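Local coordinates for Blo t 1 allergen (Blomia tropicalis, PDB 5JT8), which is a mite allergen of the papain-like cysteine protease family and probably cleaves peptide bonds once its propeptide is removed, at residues F140-V145 / E189-M194; L165-Y170 / M209-C214; L231-S236 / N325-Y330; Y242-H247 / V286-V291. All blocks are in the same frame, centred on the assembly; numbering follows the deposited sequence.

In the fold
The four contacts illustrate how chemistry follows place in a papain-like fold. Contacts 1 and 2 belong to the helical part of the protease: contact 1 is a buried, wholly apolar helix pair, whereas contact 2, nearer the surface, fastens a loop to helix 162-168 by a disulfide, a hydrogen bond to a carboxylate and a water. L165 of contact 2 in turn rests against A190 and Y193 of contact 1. Contacts 3 and 4 lie in the part rich in strands. Contact 3 is partly buried and ruled by backbone and amide hydrogen bonds; contact 4 is a buried helix-on-strand packing, joined to it where Y330 meets T243 and H247. F191 against T329 links contact 1 to contact 3.

Contact 1 (F140-V145 / E189-M194); sequences FAAAGV and EAFKYM
Around A142 and A190, whose CA atoms lie 6.3 Å apart, two helical segments cross at -48° with their axes 9.3 Å from each other. This is the helix packing of the papain fold: helix 139-154 starts just after C137, modelled as S-hydroxycysteine, and in relatives the long helix that follows the catalytic cysteine forms the core of the helical domain. Small residues allow the approach, the methyl groups of A142 and A190 meeting at 3.5 Å. A142 CB also sits over one face of the F191 ring, a CH-pi contact displaced toward the rim, 4.0 Å from the centroid. CG of F191 stands anti to its carbonyl carbon (chi1 -73°), and the end of the ring, CE1 and CZ, comes nearest to A142. V145 crosses F191 at about a right angle and places CB at the ring edge, in its plane, 3.9 Å from CZ. V251 of strand 250-254 backs both side chains. M194, its chain bent at chi3, lays its terminal methyl beside A142 CB at 3.7 Å. No hydrogen bond joins the segments; the same methyl carbon, M194 CE, also lies 3.5 Å from A142 O.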
loop_
_atom_site.group_PDB
_atom_site.type_symbol
_atom_site.label_atom_id
_atom_site.label_comp_id
_atom_site.label_asym_id
_atom_site.label_seq_id
_atom_site.Cartn_x
_atom_site.Cartn_y
_atom_site.Cartn_z
ATOM N N PHE A 140 3.201 -4.187 -4.731
ATOM C CA PHE A 140 2.613 -3.039 -5.428
ATOM C C PHE A 140 3.223 -1.704 -4.969
ATOM O O PHE A 140 3.412 -0.797 -5.784
ATOM C CB PHE A 140 1.089 -3.037 -5.254
ATOM C CG PHE A 140 0.394 -4.062 -6.110
ATOM C CD1 PHE A 140 0.334 -5.391 -5.719
ATOM C CD2 PHE A 140 -0.151 -3.699 -7.335
ATOM C CE1 PHE A 140 -0.287 -6.355 -6.537
ATOM C CE2 PHE A 140 -0.762 -4.629 -8.148
ATOM C CZ PHE A 140 -0.833 -5.970 -7.759
ATOM N N ALA A 141 3.554 -1.600 -3.685
ATOM C CA ALA A 141 4.076 -0.355 -3.149
ATOM C C ALA A 141 5.480 -0.089 -3.705
ATOM O O ALA A 141 5.799 1.024 -4.140
ATOM C CB ALA A 141 4.082 -0.389 -1.593
ATOM N N ALA A 142 6.304 -1.125 -3.718
ATOM C CA ALA A 142 7.641 -0.999 -4.273
ATOM C C ALA A 142 7.571 -0.704 -5.770
ATOM O O ALA A 142 8.256 0.178 -6.263
ATOM C CB ALA A 142 8.442 -2.268 -4.015
ATOM N N ALA A 143 6.751 -1.462 -6.492
ATOM C CA ALA A 143 6.656 -1.278 -7.937
ATOM C C ALA A 143 6.141 0.118 -8.248
ATOM O O ALA A 143 6.593 0.745 -9.194
ATOM C CB ALA A 143 5.759 -2.333 -8.567
ATOM N N GLY A 144 5.206 0.592 -7.427
ATOM C CA GLY A 144 4.624 1.918 -7.570
ATOM C C GLY A 144 5.643 3.044 -7.426
ATOM O O GLY A 144 5.678 3.993 -8.215
ATOM N N VAL A 145 6.475 2.948 -6.404
ATOM C CA VAL A 145 7.559 3.908 -6.225
ATOM C C VAL A 145 8.487 3.876 -7.446
ATOM O O VAL A 145 8.810 4.924 -8.003
ATOM C CB VAL A 145 8.353 3.616 -4.939
ATOM C CG1 VAL A 145 9.694 4.331 -4.943
ATOM C CG2 VAL A 145 7.527 4.020 -3.731
ATOM N N GLU A 189 12.718 -5.777 0.468
ATOM C CA GLU A 189 13.136 -6.969 -0.226
ATOM C C GLU A 189 12.807 -6.852 -1.705
ATOM O O GLU A 189 13.584 -7.298 -2.545
ATOM C CB GLU A 189 12.479 -8.186 0.387
ATOM C CG GLU A 189 13.030 -8.569 1.774
ATOM C CD GLU A 189 14.482 -9.049 1.747
ATOM O OE1 GLU A 189 15.391 -8.201 1.816
ATOM O OE2 GLU A 189 14.722 -10.275 1.662
ATOM N N ALA A 190 11.677 -6.218 -2.019
ATOM C CA ALA A 190 11.284 -6.020 -3.408
ATOM C C ALA A 190 12.266 -5.110 -4.148
ATOM O O ALA A 190 12.664 -5.406 -5.276
ATOM C CB ALA A 190 9.857 -5.448 -3.475
ATOM N N PHE A 191 12.644 -3.991 -3.520
ATOM C CA PHE A 191 13.631 -3.092 -4.111
ATOM C C PHE A 191 14.957 -3.803 -4.303
ATOM O O PHE A 191 15.628 -3.600 -5.307
ATOM C CB PHE A 191 13.841 -1.856 -3.241
ATOM C CG PHE A 191 12.709 -0.892 -3.289
ATOM C CD1 PHE A 191 12.191 -0.472 -4.514
ATOM C CD2 PHE A 191 12.139 -0.426 -2.120
ATOM C CE1 PHE A 191 11.136 0.412 -4.561
ATOM C CE2 PHE A 191 11.081 0.467 -2.153
ATOM C CZ PHE A 191 10.578 0.892 -3.370
ATOM N N LYS A 192 15.336 -4.624 -3.319
ATOM C CA LYS A 192 16.552 -5.439 -3.416
ATOM C C LYS A 192 16.538 -6.256 -4.714
ATOM O O LYS A 192 17.539 -6.357 -5.428
ATOM C CB LYS A 192 16.670 -6.360 -2.198
ATOM C CG LYS A 192 17.834 -7.333 -2.231
ATOM C CD LYS A 192 17.849 -8.246 -0.994
ATOM C CE LYS A 192 18.072 -7.440 0.283
ATOM N NZ LYS A 192 17.936 -8.293 1.502
ATOM N N TYR A 193 15.386 -6.843 -5.010
ATOM C CA TYR A 193 15.224 -7.638 -6.209
ATOM C C TYR A 193 15.328 -6.739 -7.446
ATOM O O TYR A 193 15.881 -7.121 -8.473
ATOM C CB TYR A 193 13.888 -8.372 -6.168
ATOM C CG TYR A 193 13.672 -9.283 -7.338
ATOM C CD1 TYR A 193 13.103 -8.803 -8.513
ATOM C CD2 TYR A 193 14.037 -10.630 -7.272
ATOM C CE1 TYR A 193 12.915 -9.625 -9.597
ATOM C CE2 TYR A 193 13.843 -11.470 -8.354
ATOM C CZ TYR A 193 13.275 -10.963 -9.511
ATOM O OH TYR A 193 13.072 -11.780 -10.591
ATOM N N MET A 194 14.817 -5.528 -7.326
ATOM C CA MET A 194 14.863 -4.579 -8.425
ATOM C C MET A 194 16.296 -4.136 -8.724
ATOM O O MET A 194 16.630 -3.813 -9.858
ATOM C CB MET A 194 13.978 -3.379 -8.102
ATOM C CG MET A 194 12.507 -3.679 -8.281
ATOM S SD MET A 194 11.592 -2.139 -8.281
ATOM C CE MET A 194 10.229 -2.578 -7.205
#

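Contact 2 (L165-Y170 / M209-C214); sequences LVDCTY and MRTQWC
C168 and C214 are joined covalently, SG to SG at 2.0 Å, with a torsion of 98° about the sulfur-sulfur bond. D167, the residue before C168, takes the backbone N-H of Q212 on OD1, N to OD1 2.7 Å, in a nearly straight bond (163°) that arrives from above the carboxylate plane. A water completes this polar seam: it donates to D167 O at 2.6 Å and to Q212 O, and accepts from C214 N at 2.7 Å, so that three backbone groups are satisfied at once. To the side, T211 CG2 sits over the centre of the Y170 ring, 3.9 Å from the centroid, as a CH-pi contact. V166 adds CG1, 3.9 Å from R210 O.

A second shell holds these groups in place. The other carboxylate oxygen of D167 is bonded by Y205 OH, R210 O receives Q163 NE2, and T211 OG1 is bonded to C182 N. C168 also packs against Y193 of helix 187-196. The contact thus clips a loop without regular structure onto the end of helix 162-168 in the helical domain of the protease. A covalent bond holds the loop at C214, and two residues before it a buried carboxylate, probably ionised and steadied by its N-H and hydroxyl donors, holds Q212.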
loop_
_atom_site.group_PDB
_atom_site.type_symbol
_atom_site.label_atom_id
_atom_site.label_comp_id
_atom_site.label_asym_id
_atom_site.label_seq_id
_atom_site.Cartn_x
_atom_site.Cartn_y
_atom_site.Cartn_z
ATOM N N LEU A 165 7.626 -10.135 -8.593
ATOM C CA LEU A 165 8.059 -9.912 -7.218
ATOM C C LEU A 165 7.492 -11.001 -6.303
ATOM O O LEU A 165 8.209 -11.584 -5.479
ATOM C CB LEU A 165 7.630 -8.531 -6.725
ATOM C CG LEU A 165 8.440 -7.338 -7.230
ATOM C CD1 LEU A 165 7.819 -6.030 -6.772
ATOM C CD2 LEU A 165 9.927 -7.440 -6.796
ATOM N N VAL A 166 6.206 -11.281 -6.468
ATOM C CA VAL A 166 5.508 -12.244 -5.630
ATOM C C VAL A 166 6.171 -13.614 -5.695
ATOM O O VAL A 166 6.345 -14.286 -4.674
ATOM C CB VAL A 166 4.033 -12.343 -6.038
ATOM C CG1 VAL A 166 3.371 -13.575 -5.430
ATOM C CG2 VAL A 166 3.292 -11.062 -5.640
ATOM N N ASP A 167 6.593 -14.006 -6.891
ATOM C CA ASP A 167 7.114 -15.345 -7.077
ATOM C C ASP A 167 8.606 -15.466 -6.866
ATOM O O ASP A 167 9.080 -16.484 -6.381
ATOM C CB ASP A 167 6.763 -15.832 -8.468
ATOM C CG ASP A 167 5.277 -15.903 -8.675
ATOM O OD1 ASP A 167 4.543 -15.944 -7.665
ATOM O OD2 ASP A 167 4.849 -15.907 -9.841
ATOM N N CYS A 168 9.347 -14.432 -7.226
ATOM C CA CYS A 168 10.775 -14.601 -7.335
ATOM C C CYS A 168 11.518 -14.048 -6.128
ATOM O O CYS A 168 12.730 -14.226 -6.022
ATOM C CB CYS A 168 11.269 -13.972 -8.633
ATOM S SG CYS A 168 10.452 -14.695 -10.093
ATOM N N THR A 169 10.790 -13.396 -5.221
ATOM C CA THR A 169 11.340 -13.045 -3.908
ATOM C C THR A 169 10.773 -13.989 -2.859
ATOM O O THR A 169 11.032 -13.835 -1.660
ATOM C CB THR A 169 11.035 -11.572 -3.481
ATOM O OG1 THR A 169 9.633 -11.410 -3.247
ATOM C CG2 THR A 169 11.471 -10.597 -4.536
ATOM N N TYR A 170 10.008 -14.974 -3.328
ATOM C CA TYR A 170 9.431 -15.998 -2.468
ATOM C C TYR A 170 10.525 -16.809 -1.769
ATOM O O TYR A 170 11.330 -17.477 -2.428
ATOM C CB TYR A 170 8.530 -16.929 -3.289
ATOM C CG TYR A 170 7.647 -17.834 -2.456
ATOM C CD1 TYR A 170 6.982 -17.351 -1.339
ATOM C CD2 TYR A 170 7.462 -19.158 -2.798
ATOM C CE1 TYR A 170 6.166 -18.171 -0.583
ATOM C CE2 TYR A 170 6.646 -19.982 -2.054
ATOM C CZ TYR A 170 5.999 -19.486 -0.946
ATOM O OH TYR A 170 5.183 -20.317 -0.199
ATOM N N MET A 209 -2.795 -12.669 -8.912
ATOM C CA MET A 209 -3.071 -12.622 -7.471
ATOM C C MET A 209 -2.963 -14.001 -6.792
ATOM O O MET A 209 -3.873 -14.456 -6.099
ATOM C CB MET A 209 -4.444 -11.979 -7.199
ATOM C CG MET A 209 -5.647 -12.634 -7.822
ATOM S SD MET A 209 -7.090 -11.563 -7.820
ATOM C CE MET A 209 -6.543 -10.300 -8.971
ATOM N N ARG A 210 -1.827 -14.657 -7.008
ATOM C CA ARG A 210 -1.535 -15.924 -6.363
ATOM C C ARG A 210 -0.039 -16.182 -6.400
ATOM O O ARG A 210 0.671 -15.696 -7.277
ATOM C CB ARG A 210 -2.292 -17.070 -7.033
ATOM C CG ARG A 210 -1.791 -17.419 -8.416
ATOM C CD ARG A 210 -2.858 -18.172 -9.188
ATOM N NE ARG A 210 -2.438 -18.498 -10.550
ATOM C CZ ARG A 210 -3.271 -18.902 -11.505
ATOM N NH1 ARG A 210 -4.569 -19.023 -11.242
ATOM N NH2 ARG A 210 -2.808 -19.180 -12.720
ATOM N N THR A 211 0.446 -16.950 -5.438
ATOM C CA THR A 211 1.852 -17.320 -5.419
ATOM C C THR A 211 2.137 -18.409 -6.446
ATOM O O THR A 211 1.527 -19.479 -6.414
ATOM C CB THR A 211 2.275 -17.779 -4.015
ATOM O OG1 THR A 211 1.975 -16.729 -3.088
ATOM C CG2 THR A 211 3.768 -18.063 -3.967
ATOM N N GLN A 212 3.038 -18.122 -7.376
ATOM C CA GLN A 212 3.400 -19.093 -8.402
ATOM C C GLN A 212 4.858 -19.463 -8.288
ATOM O O GLN A 212 5.592 -18.866 -7.501
ATOM C CB GLN A 212 3.132 -18.545 -9.803
ATOM C CG GLN A 212 1.714 -18.059 -10.022
ATOM C CD GLN A 212 1.574 -17.229 -11.284
ATOM O OE1 GLN A 212 2.507 -16.538 -11.705
ATOM N NE2 GLN A 212 0.408 -17.293 -11.888
ATOM N N TRP A 213 5.272 -20.435 -9.089
ATOM C CA TRP A 213 6.682 -20.730 -9.260
ATOM C C TRP A 213 7.351 -19.649 -10.095
ATOM O O TRP A 213 6.870 -19.299 -11.178
ATOM C CB TRP A 213 6.877 -22.094 -9.917
ATOM C CG TRP A 213 7.103 -23.184 -8.939
ATOM C CD1 TRP A 213 6.152 -23.960 -8.352
ATOM C CD2 TRP A 213 8.366 -23.628 -8.415
ATOM N NE1 TRP A 213 6.737 -24.861 -7.499
ATOM C CE2 TRP A 213 8.095 -24.682 -7.522
ATOM C CE3 TRP A 213 9.695 -23.243 -8.620
ATOM C CZ2 TRP A 213 9.106 -25.361 -6.837
ATOM C CZ3 TRP A 213 10.697 -23.913 -7.937
ATOM C CH2 TRP A 213 10.396 -24.963 -7.059
ATOM N N CYS A 214 8.461 -19.126 -9.583
ATOM C CA CYS A 214 9.187 -18.056 -10.250
ATOM C C CYS A 214 9.655 -18.493 -11.629
ATOM O O CYS A 214 10.238 -19.568 -11.811
ATOM C CB CYS A 214 10.386 -17.603 -9.411
ATOM S SG CYS A 214 11.499 -16.440 -10.239
HETATM O O HOH W 1 8.506 -18.967 -6.853
#

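Contact 3 (L231-S236 / N325-Y330); sequences LRYHSS and NNYVTY. Unlike the reference sequence in segment 231-236: H234 (reference Gln). Unlike the reference sequence in segment 325-330: Y327 (reference Phe).
L231 and V328 share the straightest bond of this contact: L231 N reaches V328 O at 2.6 Å, nearly along the C=O axis. N325 and S235 pair twice, S235 N giving to N325 O at 3.2 Å and N325 ND2 to S235 O at 2.7 Å; the amide has a second acceptor in D237 OD1. Within the type II turn from R232 to S235, S235 OG donates to R232 O at 2.6 Å. Two waters lie between the backbones: one between L231 O and N326 O, the other by R232 O and N325 O while accepting from V328 N. N326 OD1 meets H234 ND1 in the plane of the imidazole, a weak bond at 3.1 Å, but has a firmer donor in N320 ND2, and N326 ND2 is satisfied by D276 O. Y233 lies alongside N326, pointing the same way, and its CE1 is 3.6 Å from Y327 CZ; a water bridges the two tyrosine hydroxyls. L231 CD2 meets the Y330 ring at its edge, 3.9 Å from CE1. The L231-V328 bond prolongs the antiparallel pairing of strands 227-230 and 329-332, the two-stranded sheet of this papain-like fold, beside the turn leading into helix 237-247.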
loop_
_atom_site.group_PDB
_atom_site.type_symbol
_atom_site.label_atom_id
_atom_site.label_comp_id
_atom_site.label_asym_id
_atom_site.label_seq_id
_atom_site.Cartn_x
_atom_site.Cartn_y
_atom_site.Cartn_z
ATOM N N LEU A 231 13.909 4.894 6.263
ATOM C CA LEU A 231 14.113 5.941 7.257
ATOM C C LEU A 231 14.003 5.391 8.691
ATOM O O LEU A 231 13.496 4.287 8.928
ATOM C CB LEU A 231 13.111 7.091 7.068
ATOM C CG LEU A 231 13.086 7.928 5.772
ATOM C CD1 LEU A 231 12.097 9.103 5.927
ATOM C CD2 LEU A 231 14.465 8.458 5.382
ATOM N N ARG A 232 14.512 6.184 9.629
ATOM C CA ARG A 232 14.417 5.926 11.063
ATOM C C ARG A 232 12.980 5.602 11.486
ATOM O O ARG A 232 12.044 6.249 11.019
ATOM C CB ARG A 232 14.942 7.157 11.811
ATOM C CG ARG A 232 14.643 7.210 13.280
ATOM C CD ARG A 232 15.056 8.557 13.857
ATOM N NE ARG A 232 14.597 8.678 15.232
ATOM C CZ ARG A 232 13.506 9.337 15.605
ATOM N NH1 ARG A 232 12.765 9.974 14.710
ATOM N NH2 ARG A 232 13.166 9.377 16.883
ATOM N N TYR A 233 12.816 4.583 12.331
ATOM C CA TYR A 233 11.526 4.249 12.934
ATOM C C TYR A 233 10.950 5.487 13.609
ATOM O O TYR A 233 11.688 6.245 14.241
ATOM C CB TYR A 233 11.682 3.100 13.949
ATOM C CG TYR A 233 10.366 2.561 14.503
ATOM C CD1 TYR A 233 9.556 1.725 13.738
ATOM C CD2 TYR A 233 9.939 2.882 15.800
ATOM C CE1 TYR A 233 8.350 1.223 14.242
ATOM C CE2 TYR A 233 8.740 2.384 16.308
ATOM C CZ TYR A 233 7.948 1.558 15.522
ATOM O OH TYR A 233 6.756 1.064 16.010
ATOM N N HIS A 234 9.645 5.706 13.456
ATOM C CA HIS A 234 9.002 6.918 13.980
ATOM C C HIS A 234 9.619 8.198 13.412
ATOM O O HIS A 234 9.851 9.149 14.155
ATOM C CB HIS A 234 9.083 6.995 15.519
ATOM C CG HIS A 234 8.042 6.196 16.238
ATOM N ND1 HIS A 234 7.135 5.389 15.589
ATOM C CD2 HIS A 234 7.770 6.081 17.560
ATOM C CE1 HIS A 234 6.346 4.809 16.479
ATOM N NE2 HIS A 234 6.713 5.211 17.683
ATOM N N SER A 235 9.903 8.232 12.120
ATOM C CA SER A 235 10.426 9.466 11.548
ATOM C C SER A 235 9.430 10.603 11.724
ATOM O O SER A 235 8.211 10.389 11.784
ATOM C CB SER A 235 10.760 9.274 10.069
ATOM O OG SER A 235 12.032 8.665 9.944
ATOM N N SER A 236 9.957 11.811 11.841
ATOM C CA SER A 236 9.122 12.993 11.901
ATOM C C SER A 236 8.416 13.201 10.564
ATOM O O SER A 236 8.904 12.756 9.520
ATOM C CB SER A 236 9.964 14.215 12.234
ATOM O OG SER A 236 10.934 14.370 11.226
ATOM N N ASN A 325 4.273 6.757 9.882
ATOM C CA ASN A 325 5.685 7.118 10.028
ATOM C C ASN A 325 6.625 5.987 10.471
ATOM O O ASN A 325 7.812 6.226 10.688
ATOM C CB ASN A 325 5.837 8.259 11.047
ATOM C CG ASN A 325 5.086 9.513 10.654
ATOM O OD1 ASN A 325 3.858 9.513 10.558
ATOM N ND2 ASN A 325 5.828 10.605 10.445
ATOM N N ASN A 326 6.113 4.778 10.655
ATOM C CA ASN A 326 6.930 3.729 11.259
ATOM C C ASN A 326 8.032 3.238 10.324
ATOM O O ASN A 326 9.186 3.133 10.724
ATOM C CB ASN A 326 6.055 2.545 11.704
ATOM C CG ASN A 326 5.186 2.873 12.917
ATOM O OD1 ASN A 326 5.344 3.924 13.539
ATOM N ND2 ASN A 326 4.287 1.956 13.272
ATOM N N TYR A 327 7.668 2.960 9.077
ATOM C CA TYR A 327 8.559 2.277 8.143
ATOM C C TYR A 327 8.516 2.899 6.765
ATOM O O TYR A 327 7.897 2.366 5.836
ATOM C CB TYR A 327 8.194 0.793 8.020
ATOM C CG TYR A 327 8.154 0.053 9.324
ATOM C CD1 TYR A 327 9.329 -0.293 9.986
ATOM C CD2 TYR A 327 6.943 -0.317 9.896
ATOM C CE1 TYR A 327 9.294 -0.992 11.180
ATOM C CE2 TYR A 327 6.899 -1.003 11.090
ATOM C CZ TYR A 327 8.077 -1.336 11.730
ATOM O OH TYR A 327 8.029 -2.024 12.911
ATOM N N VAL A 328 9.194 4.023 6.629
ATOM C CA VAL A 328 9.178 4.762 5.395
ATOM C C VAL A 328 10.454 4.469 4.610
ATOM O O VAL A 328 11.564 4.565 5.155
ATOM C CB VAL A 328 9.043 6.253 5.672
ATOM C CG1 VAL A 328 8.974 7.037 4.370
ATOM C CG2 VAL A 328 7.789 6.500 6.532
ATOM N N THR A 329 10.289 4.112 3.338
ATOM C CA THR A 329 11.417 3.710 2.504
ATOM C C THR A 329 11.379 4.404 1.170
ATOM O O THR A 329 10.349 4.383 0.502
ATOM C CB THR A 329 11.417 2.198 2.237
ATOM O OG1 THR A 329 11.499 1.492 3.475
ATOM C CG2 THR A 329 12.600 1.804 1.324
ATOM N N TYR A 330 12.494 5.009 0.764
ATOM C CA TYR A 330 12.578 5.569 -0.585
ATOM C C TYR A 330 13.563 4.766 -1.448
ATOM O O TYR A 330 14.352 3.965 -0.936
ATOM C CB TYR A 330 12.979 7.055 -0.539
ATOM C CG TYR A 330 14.403 7.356 -0.033
ATOM C CD1 TYR A 330 14.650 7.583 1.311
ATOM C CD2 TYR A 330 15.477 7.455 -0.915
ATOM C CE1 TYR A 330 15.930 7.889 1.773
ATOM C CE2 TYR A 330 16.760 7.774 -0.465
ATOM C CZ TYR A 330 16.973 7.988 0.888
ATOM O OH TYR A 330 18.226 8.302 1.358
HETATM O O HOH W 2 11.801 2.496 9.902
HETATM O O HOH W 3 10.215 5.513 9.120
HETATM O O HOH W 4 5.822 -1.615 14.614
#

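Contact 4 (Y242-H247 / V286-V291)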
loop_
_atom_site.group_PDB
_atom_site.type_symbol
_atom_site.label_atom_id
_atom_site.label_comp_id
_atom_site.label_asym_id
_atom_site.label_seq_id
_atom_site.Cartn_x
_atom_site.Cartn_y
_atom_site.Cartn_z
ATOM N N TYR A 242 10.246 15.952 3.486
ATOM C CA TYR A 242 11.471 16.250 2.769
ATOM C C TYR A 242 11.973 15.078 1.895
ATOM O O TYR A 242 12.431 15.282 0.759
ATOM C CB TYR A 242 12.562 16.651 3.743
ATOM C CG TYR A 242 13.685 17.271 2.991
ATOM C CD1 TYR A 242 13.551 18.544 2.445
ATOM C CD2 TYR A 242 14.852 16.562 2.747
ATOM C CE1 TYR A 242 14.570 19.109 1.707
ATOM C CE2 TYR A 242 15.879 17.113 2.026
ATOM C CZ TYR A 242 15.739 18.388 1.514
ATOM O OH TYR A 242 16.769 18.939 0.794
ATOM N N THR A 243 11.918 13.864 2.443
ATOM C CA THR A 243 12.296 12.663 1.681
ATOM C C THR A 243 11.445 12.536 0.422
ATOM O O THR A 243 11.957 12.272 -0.664
ATOM C CB THR A 243 12.163 11.402 2.551
ATOM O OG1 THR A 243 13.079 11.503 3.651
ATOM C CG2 THR A 243 12.427 10.107 1.728
ATOM N N ILE A 244 10.145 12.777 0.569
ATOM C CA ILE A 244 9.221 12.717 -0.556
ATOM C C ILE A 244 9.575 13.769 -1.589
ATOM O O ILE A 244 9.573 13.496 -2.791
ATOM C CB ILE A 244 7.774 12.904 -0.090
ATOM C CG1 ILE A 244 7.311 11.643 0.649
ATOM C CG2 ILE A 244 6.853 13.229 -1.276
ATOM C CD1 ILE A 244 6.011 11.843 1.440
ATOM N N GLN A 245 9.889 14.970 -1.116
ATOM C CA GLN A 245 10.282 16.048 -2.007
ATOM C C GLN A 245 11.585 15.738 -2.769
ATOM O O GLN A 245 11.666 15.990 -3.975
ATOM C CB GLN A 245 10.444 17.359 -1.234
ATOM C CG GLN A 245 10.719 18.554 -2.152
ATOM C CD GLN A 245 10.853 19.895 -1.418
ATOM O OE1 GLN A 245 10.327 20.908 -1.868
ATOM N NE2 GLN A 245 11.585 19.902 -0.319
ATOM N N GLN A 246 12.595 15.205 -2.073
ATOM C CA GLN A 246 13.903 14.997 -2.691
ATOM C C GLN A 246 14.107 13.620 -3.335
ATOM O O GLN A 246 14.947 13.474 -4.238
ATOM C CB GLN A 246 15.027 15.223 -1.673
ATOM C CG GLN A 246 15.254 16.679 -1.259
ATOM C CD GLN A 246 14.830 17.718 -2.307
ATOM O OE1 GLN A 246 13.950 18.540 -2.047
ATOM N NE2 GLN A 246 15.471 17.699 -3.481
ATOM N N HIS A 247 13.381 12.607 -2.883
ATOM C CA HIS A 247 13.605 11.275 -3.456
ATOM C C HIS A 247 12.382 10.668 -4.153
ATOM O O HIS A 247 12.468 9.562 -4.674
ATOM C CB HIS A 247 14.123 10.329 -2.366
ATOM C CG HIS A 247 15.388 10.806 -1.728
ATOM N ND1 HIS A 247 16.608 10.727 -2.358
ATOM C CD2 HIS A 247 15.618 11.409 -0.536
ATOM C CE1 HIS A 247 17.541 11.241 -1.575
ATOM N NE2 HIS A 247 16.967 11.661 -0.462
ATOM N N VAL A 286 2.476 9.972 -1.744
ATOM C CA VAL A 286 2.846 10.706 -2.937
ATOM C C VAL A 286 2.836 12.203 -2.683
ATOM O O VAL A 286 3.104 12.983 -3.580
ATOM C CB VAL A 286 1.911 10.405 -4.122
ATOM C CG1 VAL A 286 1.995 8.926 -4.527
ATOM C CG2 VAL A 286 0.490 10.826 -3.808
ATOM N N GLY A 287 2.519 12.598 -1.456
ATOM C CA GLY A 287 2.537 14.005 -1.107
ATOM C C GLY A 287 1.763 14.394 0.135
ATOM O O GLY A 287 1.383 13.554 0.954
ATOM N N TRP A 288 1.517 15.687 0.266
ATOM C CA TRP A 288 0.820 16.205 1.425
ATOM C C TRP A 288 0.170 17.516 1.093
ATOM O O TRP A 288 0.486 18.140 0.079
ATOM C CB TRP A 288 1.785 16.391 2.588
ATOM C CG TRP A 288 2.758 17.512 2.359
ATOM C CD1 TRP A 288 2.574 18.828 2.658
ATOM C CD2 TRP A 288 4.060 17.412 1.773
ATOM N NE1 TRP A 288 3.686 19.559 2.304
ATOM C CE2 TRP A 288 4.616 18.711 1.768
ATOM C CE3 TRP A 288 4.820 16.351 1.274
ATOM C CZ2 TRP A 288 5.897 18.976 1.286
ATOM C CZ3 TRP A 288 6.086 16.615 0.786
ATOM C CH2 TRP A 288 6.609 17.922 0.793
ATOM N N GLY A 289 -0.727 17.940 1.974
ATOM C CA GLY A 289 -1.444 19.173 1.800
ATOM C C GLY A 289 -2.137 19.569 3.083
ATOM O O GLY A 289 -2.051 18.866 4.089
ATOM N N THR A 290 -2.813 20.710 3.031
ATOM C CA THR A 290 -3.587 21.245 4.138
ATOM C C THR A 290 -4.927 21.684 3.618
ATOM O O THR A 290 -4.986 22.464 2.674
ATOM C CB THR A 290 -2.907 22.463 4.798
ATOM O OG1 THR A 290 -1.598 22.106 5.246
ATOM C CG2 THR A 290 -3.733 22.956 5.978
ATOM N N VAL A 291 -6.008 21.203 4.222
ATOM C CA VAL A 291 -7.327 21.683 3.839
ATOM C C VAL A 291 -8.040 22.249 5.064
ATOM O O VAL A 291 -8.354 21.533 6.014
ATOM C CB VAL A 291 -8.183 20.583 3.142
ATOM C CG1 VAL A 291 -8.220 19.295 3.943
ATOM C CG2 VAL A 291 -9.598 21.102 2.837
#
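I244 and W288 meet through carbon alone, and the shortest polar bond within the two segments belongs to the helix itself, H247 N giving to T243 O at 2.7 Å. Across the contact the nearest approach is I244 CG2 to W288 CZ3 at 4.0 Å. The methyl comes to the edge of the indole, near its plane, and the two side chains run antiparallel to one another as they pass. CG2 of I244 is anti to the backbone N, and from there it also reaches the strand, lying 4.4 Å from G287 N and as far from V286 C. Q245 takes a lesser part at the same rim, with CB 4.4 Å from W288 CH2.

Helix and strand axes run 8.7 Å apart, with their directions at 131°. In the papain fold this is the packing of a helix against the curled sheet of the strand-rich domain: helix 237-247 is the next element after strand 227-230, across the loop 231-236, and strand 281-291 is the long strand that pairs with 250-254 and 294-300. V250 of strand 250-254 also touches I244.

The indole nitrogen of W288, NE1, is satisfied by P114 O, and F117 meets the indole with its ring turned by only about 15° from it. G287 has backbone angles that only glycine takes readily, since they would press a CB against the preceding carbonyl oxygen. On the helix side, I244 O receives a bond from W119 NE1.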